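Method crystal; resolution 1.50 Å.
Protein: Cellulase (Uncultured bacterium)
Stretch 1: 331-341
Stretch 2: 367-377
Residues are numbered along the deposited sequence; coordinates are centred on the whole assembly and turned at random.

Stretch 1 (331-341) FVDDFVAQAKA
Stretch 2 (367-377) DLAERIAKAYH

Ala375 sits at the centre of the contact. Its CA-to-CB bond points toward the other helix, and its small side chain permits close backbone approach: Asp333 CA lies 4.9 Å from Ala375 CA. Ala375 CB meets Val336 CB at 3.8 Å and Asp333 CA at 3.9 Å. Val332 and Val336, one turn apart, both point toward stretch 2 with chi1 t. Val332 CA is 6.4 Å from Ile372 CA. Val332 CG1 touches Ile372 CG1 at 3.8 Å, and Val332 CG2 reaches Leu368 CD1 at 4.0 Å. Ile372 is m,t; Leu368 is t,p. These two and both valines are buried, as suits their apolar side chains. Val336 CG1 also packs on Tyr376 CB at 3.8 Å.

The helix axes approach to 8.6 Å, with N-to-C directions 37° apart (signed crossing angle -37°); 507 Å² is buried. Stretch 1 is regular α-helix, near -63/-45. Stretch 2 is similar as far as Ala373, then loosens: psi is -27° at Lys374 and -28° at Ala375, Tyr376 is at -94/-43 and His377 at -102/-21. Tyr376 N bonds Ala373 O at 3.2 Å.

Toward the C-terminal ends, Lys340 is extended, with all four chi angles t. Tyr376 has chi1 t and chi2 -83°. The lysine chain crosses one ring face, with Lys340 CE 3.9 Å from the Tyr376 ring centroid (CH-pi). Lys340 NZ lies 4.4 Å from the Tyr376 centroid (cation-pi) and donates to Tyr376 O at 2.7 Å.

Nearer the start of stretch 1, partly exposed Asp333 (chi1 m, chi2 -8°) forms a two-pronged salt bridge with partly exposed Arg371 (t,p,t, chi4 -144°), a setting that suits paired charges. Arg371 NE donates to Asp333 OD1 at 3.0 Å, and Arg371 NH2 to Asp333 OD2 at 2.8 Å. One water donates to Asp333 OD1 (2.7 Å) and Arg371 O (2.8 Å). Another donates to Asp333 O and Ala375 O, both at 2.8 Å.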

# COMPACT_ATOMS: atom_id res chain seq x y z
N PHE A 331 -12.36 -13.65 12.37
CA PHE A 331 -12.39 -12.42 11.59
C PHE A 331 -11.58 -12.58 10.31
O PHE A 331 -12.04 -12.22 9.22
CB PHE A 331 -11.87 -11.25 12.45
CG PHE A 331 -11.37 -10.08 11.65
CD1 PHE A 331 -12.26 -9.25 10.99
CD2 PHE A 331 -10.02 -9.80 11.56
CE1 PHE A 331 -11.82 -8.18 10.25
CE2 PHE A 331 -9.57 -8.74 10.81
CZ PHE A 331 -10.47 -7.92 10.16
N VAL A 332 -10.35 -13.13 10.44
CA VAL A 332 -9.48 -13.38 9.29
C VAL A 332 -10.21 -14.22 8.25
O VAL A 332 -10.21 -13.90 7.05
CB VAL A 332 -8.18 -14.06 9.75
CG1 VAL A 332 -7.46 -14.75 8.60
CG2 VAL A 332 -7.29 -13.07 10.49
N ASP A 333 -10.76 -15.35 8.68
CA ASP A 333 -11.42 -16.25 7.74
C ASP A 333 -12.44 -15.49 6.90
O ASP A 333 -12.49 -15.64 5.67
CB ASP A 333 -12.17 -17.35 8.50
CG ASP A 333 -11.26 -18.39 9.13
OD1 ASP A 333 -10.05 -18.39 8.90
OD2 ASP A 333 -11.80 -19.23 9.89
N ASP A 334 -13.29 -14.70 7.56
CA ASP A 334 -14.39 -14.04 6.87
C ASP A 334 -13.91 -12.85 6.05
O ASP A 334 -14.45 -12.59 4.96
CB ASP A 334 -15.45 -13.62 7.89
CG ASP A 334 -16.59 -12.84 7.26
OD1 ASP A 334 -17.46 -13.49 6.62
OD2 ASP A 334 -16.59 -11.59 7.41
N PHE A 335 -12.94 -12.09 6.56
CA PHE A 335 -12.42 -10.92 5.85
C PHE A 335 -11.80 -11.33 4.53
O PHE A 335 -12.11 -10.77 3.47
CB PHE A 335 -11.40 -10.23 6.75
CG PHE A 335 -10.93 -8.88 6.25
CD1 PHE A 335 -11.63 -7.74 6.59
CD2 PHE A 335 -9.79 -8.76 5.49
CE1 PHE A 335 -11.19 -6.50 6.15
CE2 PHE A 335 -9.34 -7.52 5.06
CZ PHE A 335 -10.06 -6.41 5.37
N VAL A 336 -10.94 -12.36 4.57
CA VAL A 336 -10.31 -12.84 3.35
C VAL A 336 -11.35 -13.37 2.39
O VAL A 336 -11.29 -13.11 1.18
CB VAL A 336 -9.23 -13.89 3.68
CG1 VAL A 336 -8.73 -14.60 2.43
CG2 VAL A 336 -8.06 -13.19 4.39
N ALA A 337 -12.33 -14.13 2.90
CA ALA A 337 -13.36 -14.71 2.05
C ALA A 337 -14.23 -13.63 1.41
O ALA A 337 -14.54 -13.71 0.21
CB ALA A 337 -14.25 -15.66 2.85
N GLN A 338 -14.67 -12.65 2.19
CA GLN A 338 -15.53 -11.62 1.60
C GLN A 338 -14.77 -10.82 0.55
O GLN A 338 -15.32 -10.49 -0.51
CB GLN A 338 -16.11 -10.70 2.69
CG GLN A 338 -17.13 -11.36 3.61
CD GLN A 338 -18.06 -10.33 4.24
OE1 GLN A 338 -18.62 -9.48 3.56
NE2 GLN A 338 -18.22 -10.41 5.56
N ALA A 339 -13.49 -10.53 0.81
CA ALA A 339 -12.66 -9.85 -0.19
C ALA A 339 -12.51 -10.69 -1.44
O ALA A 339 -12.67 -10.19 -2.56
CB ALA A 339 -11.30 -9.52 0.44
N LYS A 340 -12.26 -12.00 -1.28
CA LYS A 340 -12.05 -12.87 -2.43
C LYS A 340 -13.28 -12.92 -3.33
O LYS A 340 -13.16 -12.93 -4.56
CB LYS A 340 -11.65 -14.27 -1.95
CG LYS A 340 -11.30 -15.28 -3.07
CD LYS A 340 -11.02 -16.67 -2.51
CE LYS A 340 -10.52 -17.61 -3.62
NZ LYS A 340 -10.37 -19.02 -3.15
N ALA A 341 -14.47 -12.96 -2.72
CA ALA A 341 -15.70 -13.03 -3.51
C ALA A 341 -15.88 -11.81 -4.40
O ALA A 341 -16.52 -11.91 -5.45
CB ALA A 341 -16.90 -13.22 -2.58
N ASP A 367 0.76 -19.69 13.26
CA ASP A 367 -0.67 -19.98 13.24
C ASP A 367 -1.44 -18.95 12.42
O ASP A 367 -2.30 -19.33 11.60
CB ASP A 367 -1.21 -20.15 14.67
CG ASP A 367 -0.86 -18.99 15.60
OD1 ASP A 367 -0.17 -18.02 15.23
OD2 ASP A 367 -1.33 -19.08 16.76
N LEU A 368 -1.12 -17.67 12.57
CA LEU A 368 -1.82 -16.63 11.82
C LEU A 368 -1.47 -16.68 10.34
O LEU A 368 -2.35 -16.52 9.49
CB LEU A 368 -1.48 -15.27 12.42
CG LEU A 368 -2.13 -14.09 11.69
CD1 LEU A 368 -3.62 -14.12 11.63
CD2 LEU A 368 -1.68 -12.80 12.39
N ALA A 369 -0.19 -16.89 10.01
CA ALA A 369 0.19 -16.99 8.60
C ALA A 369 -0.58 -18.11 7.92
O ALA A 369 -1.13 -17.91 6.82
CB ALA A 369 1.70 -17.22 8.51
N GLU A 370 -0.65 -19.28 8.56
CA GLU A 370 -1.37 -20.40 7.99
C GLU A 370 -2.86 -20.09 7.90
O GLU A 370 -3.52 -20.48 6.93
CB GLU A 370 -1.13 -21.68 8.80
CG GLU A 370 -1.85 -22.87 8.19
CD GLU A 370 -1.35 -24.22 8.69
OE1 GLU A 370 -0.54 -24.26 9.64
OE2 GLU A 370 -1.79 -25.24 8.12
N ARG A 371 -3.40 -19.40 8.91
CA ARG A 371 -4.82 -19.09 8.90
C ARG A 371 -5.19 -18.20 7.72
O ARG A 371 -6.21 -18.42 7.07
CB ARG A 371 -5.22 -18.41 10.21
CG ARG A 371 -6.73 -18.38 10.46
CD ARG A 371 -7.24 -19.71 11.02
NE ARG A 371 -8.67 -19.65 11.21
CZ ARG A 371 -9.32 -20.22 12.21
NH1 ARG A 371 -8.67 -20.93 13.12
NH2 ARG A 371 -10.64 -20.05 12.29
N ILE A 372 -4.37 -17.18 7.45
CA ILE A 372 -4.62 -16.29 6.32
C ILE A 372 -4.56 -17.06 5.00
O ILE A 372 -5.45 -16.94 4.14
CB ILE A 372 -3.62 -15.12 6.34
CG1 ILE A 372 -3.85 -14.22 7.56
CG2 ILE A 372 -3.70 -14.34 5.03
CD1 ILE A 372 -2.67 -13.31 7.86
N ALA A 373 -3.52 -17.87 4.82
CA ALA A 373 -3.36 -18.60 3.57
C ALA A 373 -4.52 -19.57 3.36
O ALA A 373 -5.07 -19.65 2.25
CB ALA A 373 -2.04 -19.36 3.56
N LYS A 374 -4.89 -20.33 4.39
CA LYS A 374 -5.98 -21.29 4.25
C LYS A 374 -7.33 -20.62 4.05
O LYS A 374 -8.23 -21.23 3.45
CB LYS A 374 -6.02 -22.20 5.47
CG LYS A 374 -5.05 -23.35 5.40
CD LYS A 374 -5.22 -24.34 6.57
CE LYS A 374 -6.61 -24.96 6.63
NZ LYS A 374 -6.63 -26.24 7.42
N ALA A 375 -7.49 -19.40 4.56
CA ALA A 375 -8.75 -18.67 4.39
C ALA A 375 -8.99 -18.38 2.92
O ALA A 375 -10.15 -18.28 2.49
CB ALA A 375 -8.74 -17.36 5.17
N TYR A 376 -7.92 -18.27 2.13
CA TYR A 376 -8.01 -18.07 0.69
C TYR A 376 -7.95 -19.37 -0.10
O TYR A 376 -8.75 -19.56 -1.02
CB TYR A 376 -6.86 -17.15 0.25
CG TYR A 376 -6.97 -16.66 -1.18
CD1 TYR A 376 -6.52 -17.44 -2.25
CD2 TYR A 376 -7.50 -15.42 -1.44
CE1 TYR A 376 -6.63 -16.96 -3.56
CE2 TYR A 376 -7.61 -14.94 -2.74
CZ TYR A 376 -7.18 -15.72 -3.79
OH TYR A 376 -7.31 -15.20 -5.07
N HIS A 377 -7.05 -20.29 0.27
CA HIS A 377 -6.79 -21.48 -0.54
C HIS A 377 -7.44 -22.75 -0.03
O HIS A 377 -7.53 -23.73 -0.79
CB HIS A 377 -5.28 -21.80 -0.57
CG HIS A 377 -4.46 -20.75 -1.24
ND1 HIS A 377 -4.61 -20.44 -2.57
CD2 HIS A 377 -3.53 -19.90 -0.75
CE1 HIS A 377 -3.79 -19.45 -2.88
NE2 HIS A 377 -3.12 -19.11 -1.79
O HOH W 1 -8.32 -20.15 7.69
O HOH W 2 -12.15 -18.13 4.48